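Local coordinates for protein tryptophan halogenase superfamily (Brevundimonas sp. BAL3, PDB 6FRL) that is a flavin-dependent halogenase that prefers bromination over chlorination, probably using reduced flavin and oxygen to activate the halide, at residues B[88-93]-B[98-103]. Sequence-based numbering, arbitrary orientation.
Sequences IRFLDW and SDFIHP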
loop_
_atom_site.group_PDB
_atom_site.type_symbol
_atom_site.label_atom_id
_atom_site.label_comp_id
_atom_site.label_asym_id
_atom_site.label_seq_id
_atom_site.Cartn_x
_atom_site.Cartn_y
_atom_site.Cartn_z
ATOM N N ILE B 88 -17.029 7.754 15.628
ATOM C CA ILE B 88 -18.497 7.689 15.490
ATOM C C ILE B 88 -19.043 6.671 16.451
ATOM O O ILE B 88 -18.461 5.593 16.620
ATOM C CB ILE B 88 -18.924 7.261 14.075
ATOM C CG1 ILE B 88 -18.352 8.221 13.032
ATOM C CG2 ILE B 88 -20.449 7.155 13.954
ATOM C CD1 ILE B 88 -18.602 7.763 11.593
ATOM N N ARG B 89 -20.169 7.002 17.073
ATOM C CA ARG B 89 -20.783 6.122 18.058
ATOM C C ARG B 89 -22.024 5.427 17.502
ATOM O O ARG B 89 -22.991 6.087 17.174
ATOM C CB ARG B 89 -21.111 6.920 19.303
ATOM C CG ARG B 89 -21.493 6.049 20.482
ATOM C CD ARG B 89 -21.508 6.850 21.752
ATOM N NE ARG B 89 -21.744 5.996 22.914
ATOM C CZ ARG B 89 -21.508 6.345 24.178
ATOM N NH1 ARG B 89 -21.047 7.546 24.483
ATOM N NH2 ARG B 89 -21.748 5.477 25.152
ATOM N N PHE B 90 -21.964 4.102 17.377
ATOM C CA PHE B 90 -23.056 3.289 16.794
ATOM C C PHE B 90 -23.948 2.718 17.906
ATOM O O PHE B 90 -23.480 1.938 18.766
ATOM C CB PHE B 90 -22.495 2.168 15.913
ATOM C CG PHE B 90 -21.881 2.672 14.647
ATOM C CD1 PHE B 90 -22.657 2.951 13.552
ATOM C CD2 PHE B 90 -20.519 2.959 14.578
ATOM C CE1 PHE B 90 -22.094 3.490 12.403
ATOM C CE2 PHE B 90 -19.959 3.478 13.422
ATOM C CZ PHE B 90 -20.740 3.742 12.334
ATOM N N LEU B 91 -25.215 3.153 17.901
ATOM C CA LEU B 91 -26.206 2.808 18.934
ATOM C C LEU B 91 -27.307 1.978 18.328
ATOM O O LEU B 91 -27.807 2.310 17.230
ATOM C CB LEU B 91 -26.795 4.069 19.581
ATOM C CG LEU B 91 -25.749 4.943 20.293
ATOM C CD1 LEU B 91 -26.304 6.281 20.746
ATOM C CD2 LEU B 91 -25.143 4.179 21.458
ATOM N N ASP B 92 -27.610 0.866 19.012
ATOM C CA ASP B 92 -28.748 -0.021 18.706
ATOM C C ASP B 92 -28.650 -0.794 17.371
ATOM O O ASP B 92 -29.687 -1.212 16.865
ATOM C CB ASP B 92 -30.114 0.725 18.787
ATOM C CG ASP B 92 -30.327 1.456 20.121
ATOM O OD1 ASP B 92 -29.775 1.079 21.191
ATOM O OD2 ASP B 92 -31.073 2.430 20.111
ATOM N N TRP B 93 -27.447 -1.013 16.815
ATOM C CA TRP B 93 -27.312 -1.811 15.557
ATOM C C TRP B 93 -27.355 -3.324 15.820
ATOM O O TRP B 93 -27.604 -4.118 14.903
ATOM C CB TRP B 93 -26.046 -1.429 14.743
ATOM C CG TRP B 93 -26.142 -0.076 14.101
ATOM C CD1 TRP B 93 -26.192 1.139 14.746
ATOM C CD2 TRP B 93 -26.257 0.212 12.697
ATOM N NE1 TRP B 93 -26.322 2.159 13.821
ATOM C CE2 TRP B 93 -26.370 1.617 12.565
ATOM C CE3 TRP B 93 -26.281 -0.574 11.541
ATOM C CZ2 TRP B 93 -26.493 2.238 11.327
ATOM C CZ3 TRP B 93 -26.391 0.056 10.306
ATOM C CH2 TRP B 93 -26.496 1.437 10.208
ATOM N N SER B 98 -27.305 -1.692 22.522
ATOM C CA SER B 98 -25.975 -1.934 21.952
ATOM C C SER B 98 -25.261 -0.580 21.730
ATOM O O SER B 98 -25.896 0.440 21.483
ATOM C CB SER B 98 -26.041 -2.732 20.647
ATOM O OG SER B 98 -26.447 -1.926 19.539
ATOM N N ASP B 99 -23.941 -0.592 21.846
ATOM C CA ASP B 99 -23.161 0.630 21.974
ATOM C C ASP B 99 -21.661 0.347 21.712
ATOM O O ASP B 99 -21.016 -0.327 22.529
ATOM C CB ASP B 99 -23.394 1.196 23.379
ATOM C CG ASP B 99 -22.743 2.561 23.612
ATOM O OD1 ASP B 99 -21.938 3.042 22.782
ATOM O OD2 ASP B 99 -23.033 3.156 24.681
ATOM N N PHE B 100 -21.144 0.833 20.569
ATOM C CA PHE B 100 -19.716 0.836 20.299
ATOM C C PHE B 100 -19.234 2.109 19.579
ATOM O O PHE B 100 -20.027 2.827 18.989
ATOM C CB PHE B 100 -19.290 -0.451 19.576
ATOM C CG PHE B 100 -19.570 -0.464 18.094
ATOM C CD1 PHE B 100 -20.801 -0.919 17.609
ATOM C CD2 PHE B 100 -18.583 -0.062 17.170
ATOM C CE1 PHE B 100 -21.062 -0.946 16.241
ATOM C CE2 PHE B 100 -18.839 -0.082 15.795
ATOM C CZ PHE B 100 -20.082 -0.524 15.320
ATOM N N ILE B 101 -17.939 2.410 19.696
ATOM C CA ILE B 101 -17.328 3.580 19.041
ATOM C C ILE B 101 -16.236 3.152 18.027
ATOM O O ILE B 101 -15.270 2.430 18.398
ATOM C CB ILE B 101 -16.699 4.567 20.067
ATOM C CG1 ILE B 101 -17.775 5.194 20.929
ATOM C CG2 ILE B 101 -15.993 5.695 19.351
ATOM C CD1 ILE B 101 -17.267 6.033 22.108
ATOM N N HIS B 102 -16.369 3.651 16.792
ATOM C CA HIS B 102 -15.311 3.564 15.758
ATOM C C HIS B 102 -14.443 4.781 15.859
ATOM O O HIS B 102 -14.853 5.864 15.458
ATOM C CB HIS B 102 -15.908 3.462 14.337
ATOM C CG HIS B 102 -14.885 3.469 13.241
ATOM N ND1 HIS B 102 -15.213 3.719 11.920
ATOM C CD2 HIS B 102 -13.541 3.300 13.273
ATOM C CE1 HIS B 102 -14.110 3.727 11.194
ATOM N NE2 HIS B 102 -13.084 3.453 11.988
ATOM N N PRO B 103 -13.240 4.623 16.413
ATOM C CA PRO B 103 -12.345 5.750 16.604
ATOM C C PRO B 103 -11.375 5.948 15.444
ATOM O O PRO B 103 -11.292 5.102 14.574
ATOM C CB PRO B 103 -11.565 5.308 17.837
ATOM C CG PRO B 103 -11.355 3.838 17.590
ATOM C CD PRO B 103 -12.650 3.399 16.990
HETATM O O HOH W 1 -24.791 -0.572 18.193
#
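Phe90 and Phe100 form a hydrogen-bonded antiparallel pair on one face of a beta hairpin, their ring planes 20° apart but slid so far that they barely overlap. What lies over the face of the Phe100 ring is the CB of Phe90, a CH-pi contact with CB 3.9 Å from the ring centroid. Phe100, touched also by Ile453 of helix 447-456, reaches this place because its CG sits between the backbone N and the carbonyl carbon (chi1 80°). Reciprocal backbone hydrogen bonds join the pair, Phe90 N to Phe100 O at 2.8 Å and Phe100 N back to Phe90 O. Strand 99-103 is outermost in its mixed sheet within this chain, strand 87-91 separating it from strand 268-273.

On the opposite face of the sheet, Arg89 extends diagonally and grips the Asp99 carboxylate side-on. Arg89 NH2 meets the syn lone pair of Asp99 OD2 at 2.7 Å, while Arg89 NE reaches Asp99 OD1 at 3.0 Å, more tilted. Leu91 CD2 packs against Asp99 CG. A methionine at Arg89 would probably leave the Asp99 carboxylate without its countercharge and free to turn. The two-bond grip fixes that carboxylate, so ion pair and aromatic packing tie the strands together on both faces.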